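Local coordinates for protein cytochrome C (Thioalkalivibrio paradoxus ARh 1, PDB 5N1T) that carries a covalently attached heme c and probably serves in electron transfer, at residues M67-R71 and A84-E89. Numbering follows the deposited sequence.
Sequences MLAFR and ASGYSE. With HEC (heme c), chain F.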
ATOM      1  N   MET B  67     -14.422   9.619  33.468  1.00 57.68           N
ATOM      2  CA  MET B  67     -14.676   8.365  32.764  1.00 58.60           C
ATOM      3  C   MET B  67     -16.165   8.274  32.484  1.00 59.17           C
ATOM      4  O   MET B  67     -16.578   8.226  31.323  1.00 65.33           O
ATOM      5  CB  MET B  67     -14.253   7.157  33.599  1.00 59.28           C
ATOM      6  CG  MET B  67     -12.764   6.925  33.707  1.00 59.57           C
ATOM      7  SD  MET B  67     -12.088   6.487  32.111  1.00 65.40           S
ATOM      8  CE  MET B  67     -12.170   4.701  32.216  1.00 58.29           C
ATOM      9  N   LEU B  68     -16.956   8.325  33.560  1.00 56.55           N
ATOM     10  CA  LEU B  68     -18.417   8.215  33.487  1.00 58.40           C
ATOM     11  C   LEU B  68     -19.017   9.336  32.653  1.00 58.45           C
ATOM     12  O   LEU B  68     -19.996   9.087  31.923  1.00 59.45           O
ATOM     13  CB  LEU B  68     -19.057   8.182  34.882  1.00 54.79           C
ATOM     14  CG  LEU B  68     -18.552   7.134  35.879  1.00 56.88           C
ATOM     15  CD1 LEU B  68     -18.620   7.697  37.289  1.00 59.14           C
ATOM     16  CD2 LEU B  68     -19.279   5.793  35.796  1.00 58.41           C
ATOM     17  N   ALA B  69     -18.424  10.542  32.760  1.00 53.29           N
ATOM     18  CA  ALA B  69     -18.826  11.726  31.973  1.00 57.30           C
ATOM     19  C   ALA B  69     -18.630  11.527  30.459  1.00 61.60           C
ATOM     20  O   ALA B  69     -19.470  11.953  29.644  1.00 61.66           O
ATOM     21  CB  ALA B  69     -18.079  12.972  32.444  1.00 55.27           C
ATOM     22  N   PHE B  70     -17.514  10.881  30.104  1.00 59.17           N
ATOM     23  CA  PHE B  70     -17.196  10.558  28.716  1.00 52.43           C
ATOM     24  C   PHE B  70     -18.135   9.457  28.252  1.00 52.30           C
ATOM     25  O   PHE B  70     -18.708   9.535  27.151  1.00 54.10           O
ATOM     26  CB  PHE B  70     -15.756  10.075  28.595  1.00 46.23           C
ATOM     27  CG  PHE B  70     -14.717  11.176  28.547  1.00 43.66           C
ATOM     28  CD1 PHE B  70     -14.865  12.281  27.714  1.00 44.01           C
ATOM     29  CD2 PHE B  70     -13.545  11.068  29.307  1.00 39.40           C
ATOM     30  CE1 PHE B  70     -13.874  13.263  27.653  1.00 46.33           C
ATOM     31  CE2 PHE B  70     -12.556  12.038  29.254  1.00 41.25           C
ATOM     32  CZ  PHE B  70     -12.713  13.143  28.428  1.00 45.12           C
ATOM     33  N   ARG B  71     -18.311   8.465  29.122  1.00 44.19           N
ATOM     34  CA  ARG B  71     -19.156   7.328  28.872  1.00 48.01           C
ATOM     35  C   ARG B  71     -20.594   7.687  28.429  1.00 47.56           C
ATOM     36  O   ARG B  71     -21.082   7.206  27.413  1.00 49.55           O
ATOM     37  CB  ARG B  71     -19.164   6.496  30.132  1.00 54.61           C
ATOM     38  CG  ARG B  71     -19.368   5.012  29.973  1.00 53.86           C
ATOM     39  CD  ARG B  71     -19.160   4.407  31.349  1.00 56.13           C
ATOM     40  NE  ARG B  71     -19.552   3.003  31.413  1.00 65.80           N
ATOM     41  CZ  ARG B  71     -20.744   2.563  31.816  1.00 66.26           C
ATOM     42  NH1 ARG B  71     -21.686   3.416  32.194  1.00 66.96           N
ATOM     43  NH2 ARG B  71     -20.989   1.259  31.849  1.00 68.59           N
ATOM     44  N   ALA B  84     -14.024   4.454  27.349  1.00 47.60           N
ATOM     45  CA  ALA B  84     -14.812   4.503  28.592  1.00 52.56           C
ATOM     46  C   ALA B  84     -16.051   3.568  28.656  1.00 57.06           C
ATOM     47  O   ALA B  84     -16.266   2.898  29.684  1.00 59.08           O
ATOM     48  CB  ALA B  84     -15.202   5.947  28.915  1.00 55.41           C
ATOM     49  N   SER B  85     -16.826   3.526  27.559  1.00 53.11           N
ATOM     50  CA  SER B  85     -17.986   2.652  27.384  1.00 51.87           C
ATOM     51  C   SER B  85     -17.623   1.159  27.444  1.00 53.32           C
ATOM     52  O   SER B  85     -18.468   0.300  27.720  1.00 52.38           O
ATOM     53  CB  SER B  85     -18.663   2.954  26.039  1.00 58.87           C
ATOM     54  OG  SER B  85     -19.279   4.249  26.016  1.00 60.79           O
ATOM     55  N   GLY B  86     -16.358   0.849  27.203  1.00 49.86           N
ATOM     56  CA  GLY B  86     -15.883  -0.522  27.262  1.00 49.50           C
ATOM     57  C   GLY B  86     -15.803  -1.091  28.658  1.00 51.51           C
ATOM     58  O   GLY B  86     -15.655  -2.312  28.827  1.00 52.64           O
ATOM     59  N   TYR B  87     -15.900  -0.205  29.655  1.00 49.68           N
ATOM     60  CA  TYR B  87     -15.858  -0.598  31.059  1.00 46.92           C
ATOM     61  C   TYR B  87     -17.163  -0.426  31.815  1.00 51.88           C
ATOM     62  O   TYR B  87     -17.951   0.485  31.535  1.00 63.63           O
ATOM     63  CB  TYR B  87     -14.786   0.189  31.768  1.00 40.30           C
ATOM     64  CG  TYR B  87     -13.461   0.093  31.110  1.00 39.45           C
ATOM     65  CD1 TYR B  87     -12.671  -1.061  31.253  1.00 38.44           C
ATOM     66  CD2 TYR B  87     -12.994   1.130  30.326  1.00 35.25           C
ATOM     67  CE1 TYR B  87     -11.442  -1.166  30.640  1.00 38.00           C
ATOM     68  CE2 TYR B  87     -11.770   1.037  29.710  1.00 36.34           C
ATOM     69  CZ  TYR B  87     -10.996  -0.101  29.870  1.00 39.98           C
ATOM     70  OH  TYR B  87      -9.757  -0.161  29.257  1.00 45.75           O
ATOM     71  N   SER B  88     -17.366  -1.296  32.793  1.00 52.66           N
ATOM     72  CA  SER B  88     -18.444  -1.149  33.747  1.00 59.15           C
ATOM     73  C   SER B  88     -18.102  -0.082  34.799  1.00 64.18           C
ATOM     74  O   SER B  88     -16.941   0.327  34.948  1.00 69.56           O
ATOM     75  CB  SER B  88     -18.659  -2.483  34.439  1.00 59.15           C
ATOM     76  OG  SER B  88     -17.623  -2.692  35.371  1.00 54.19           O
ATOM     77  N   GLU B  89     -19.124   0.340  35.537  1.00 68.16           N
ATOM     78  CA  GLU B  89     -18.986   1.259  36.681  1.00 67.85           C
ATOM     79  C   GLU B  89     -18.042   0.757  37.782  1.00 61.73           C
ATOM     80  O   GLU B  89     -17.279   1.538  38.341  1.00 51.40           O
ATOM     81  CB  GLU B  89     -20.360   1.594  37.267  1.00 72.62           C
ATOM     82  CG  GLU B  89     -21.337   2.157  36.240  1.00 82.10           C
ATOM     83  CD  GLU B  89     -22.363   3.080  36.852  1.00 87.15           C
ATOM     84  OE1 GLU B  89     -22.490   3.069  38.106  1.00 87.46           O
ATOM     85  OE2 GLU B  89     -23.025   3.818  36.073  1.00 79.89           O
TER
HETATM   86 FE   HEC F 901      -7.877   8.640  28.082  1.00 39.37          FE
HETATM   87  CHA HEC F 901      -8.724  12.016  27.966  1.00 49.23           C
HETATM   88  CHB HEC F 901      -8.474   8.619  31.418  1.00 42.66           C
HETATM   89  CHC HEC F 901      -7.640   5.152  28.088  1.00 44.34           C
HETATM   90  CHD HEC F 901      -6.864   8.757  24.872  1.00 43.32           C
HETATM   91  NA  HEC F 901      -8.512  10.085  29.444  1.00 46.07           N
HETATM   92  C1A HEC F 901      -8.772  11.384  29.279  1.00 49.63           C
HETATM   93  C2A HEC F 901      -9.156  12.141  30.503  1.00 50.23           C
HETATM   94  C3A HEC F 901      -9.092  11.103  31.534  1.00 48.94           C
HETATM   95  C4A HEC F 901      -8.690   9.908  30.757  1.00 47.92           C
HETATM   96  CMA HEC F 901      -9.368  11.164  33.004  1.00 55.28           C
HETATM   97  CAA HEC F 901      -9.494  13.605  30.628  1.00 52.26           C
HETATM   98  CBA HEC F 901      -8.123  14.228  30.904  1.00 49.93           C
HETATM   99  CGA HEC F 901      -8.127  15.721  31.206  1.00 55.23           C
HETATM  100  O1A HEC F 901      -9.114  16.435  30.927  1.00 56.28           O
HETATM  101  O2A HEC F 901      -7.105  16.220  31.730  1.00 55.61           O
HETATM  102  NB  HEC F 901      -8.045   7.129  29.510  1.00 43.90           N
HETATM  103  C1B HEC F 901      -8.281   7.317  30.828  1.00 41.10           C
HETATM  104  C2B HEC F 901      -8.338   6.116  31.676  1.00 43.28           C
HETATM  105  C3B HEC F 901      -8.123   5.053  30.700  1.00 46.12           C
HETATM  106  C4B HEC F 901      -7.933   5.778  29.386  1.00 47.04           C
HETATM  107  CMB HEC F 901      -8.603   5.971  33.148  1.00 42.19           C
HETATM  108  CAB HEC F 901      -8.150   3.644  31.171  1.00 46.56           C
HETATM  109  CBB HEC F 901      -7.969   2.412  30.373  1.00 53.98           C
HETATM  110  NC  HEC F 901      -7.322   7.172  26.705  1.00 44.61           N
HETATM  111  C1C HEC F 901      -7.234   5.829  26.844  1.00 44.63           C
HETATM  112  C2C HEC F 901      -6.767   5.090  25.627  1.00 43.34           C
HETATM  113  C3C HEC F 901      -6.566   6.210  24.672  1.00 46.74           C
HETATM  114  C4C HEC F 901      -6.916   7.411  25.447  1.00 42.73           C
HETATM  115  CMC HEC F 901      -6.588   3.609  25.476  1.00 45.72           C
HETATM  116  CAC HEC F 901      -6.071   6.308  23.266  1.00 48.95           C
HETATM  117  CBC HEC F 901      -5.747   5.174  22.372  1.00 61.15           C
HETATM  118  ND  HEC F 901      -7.816  10.133  26.664  1.00 40.75           N
HETATM  119  C1D HEC F 901      -7.430  10.009  25.400  1.00 42.34           C
HETATM  120  C2D HEC F 901      -7.528  11.248  24.593  1.00 44.49           C
HETATM  121  C3D HEC F 901      -8.077  12.223  25.548  1.00 46.95           C
HETATM  122  C4D HEC F 901      -8.214  11.405  26.758  1.00 46.18           C
HETATM  123  CMD HEC F 901      -7.137  11.487  23.175  1.00 42.75           C
HETATM  124  CAD HEC F 901      -8.447  13.658  25.354  1.00 40.84           C
HETATM  125  CBD HEC F 901      -9.970  13.591  25.279  1.00 43.64           C
HETATM  126  CGD HEC F 901     -10.539  13.209  23.928  1.00 47.96           C
HETATM  127  O1D HEC F 901     -10.374  13.974  22.951  1.00 48.97           O
HETATM  128  O2D HEC F 901     -11.188  12.142  23.838  1.00 54.56           O
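R71, on helix 60-72 of this class I-type cytochrome c fold, reaches along the type I turn A84-Y87 that links helix 80-84 to helix 89-101. With CG anti to the backbone N (chi1 -151°) and the chain extended to NE, its guanidinium meets the backbone carbonyl of Y87 side-on. NE donates to Y87 O at 3.0 Å, nearly in line with the C=O bond, and NH2 to the same oxygen at 3.2 Å, on a lone pair. Both bonds bend at hydrogen (147° and 138°), as two N-H groups share one acceptor. A84 O is used within the turn, by Y87 N. Arginine suits the place because its long apolar stem packs on A84 and S85 before the charge begins. The small methyl of A84 fits against the helix, 3.6 Å from M67 O, already bonded to R71 N. R71 O receives Q81 NE2; S88 is the N-cap of helix 89-101, its side chain capping a backbone N and its own N bonded to E91 OE1. On the heme side of helix 60-72, bent M67 brings SD to the porphyrin and CE to the Y87 ring, and F70 directs its ring edge at C2A. Tyrosine is long enough to bring OH 3.3 Å from heme CBB. The E89 side chain crosses that of R71 at about a right angle; no N-H points at OE2, 4.1 Å from R71 NH1, so any attraction would rest on charge alone.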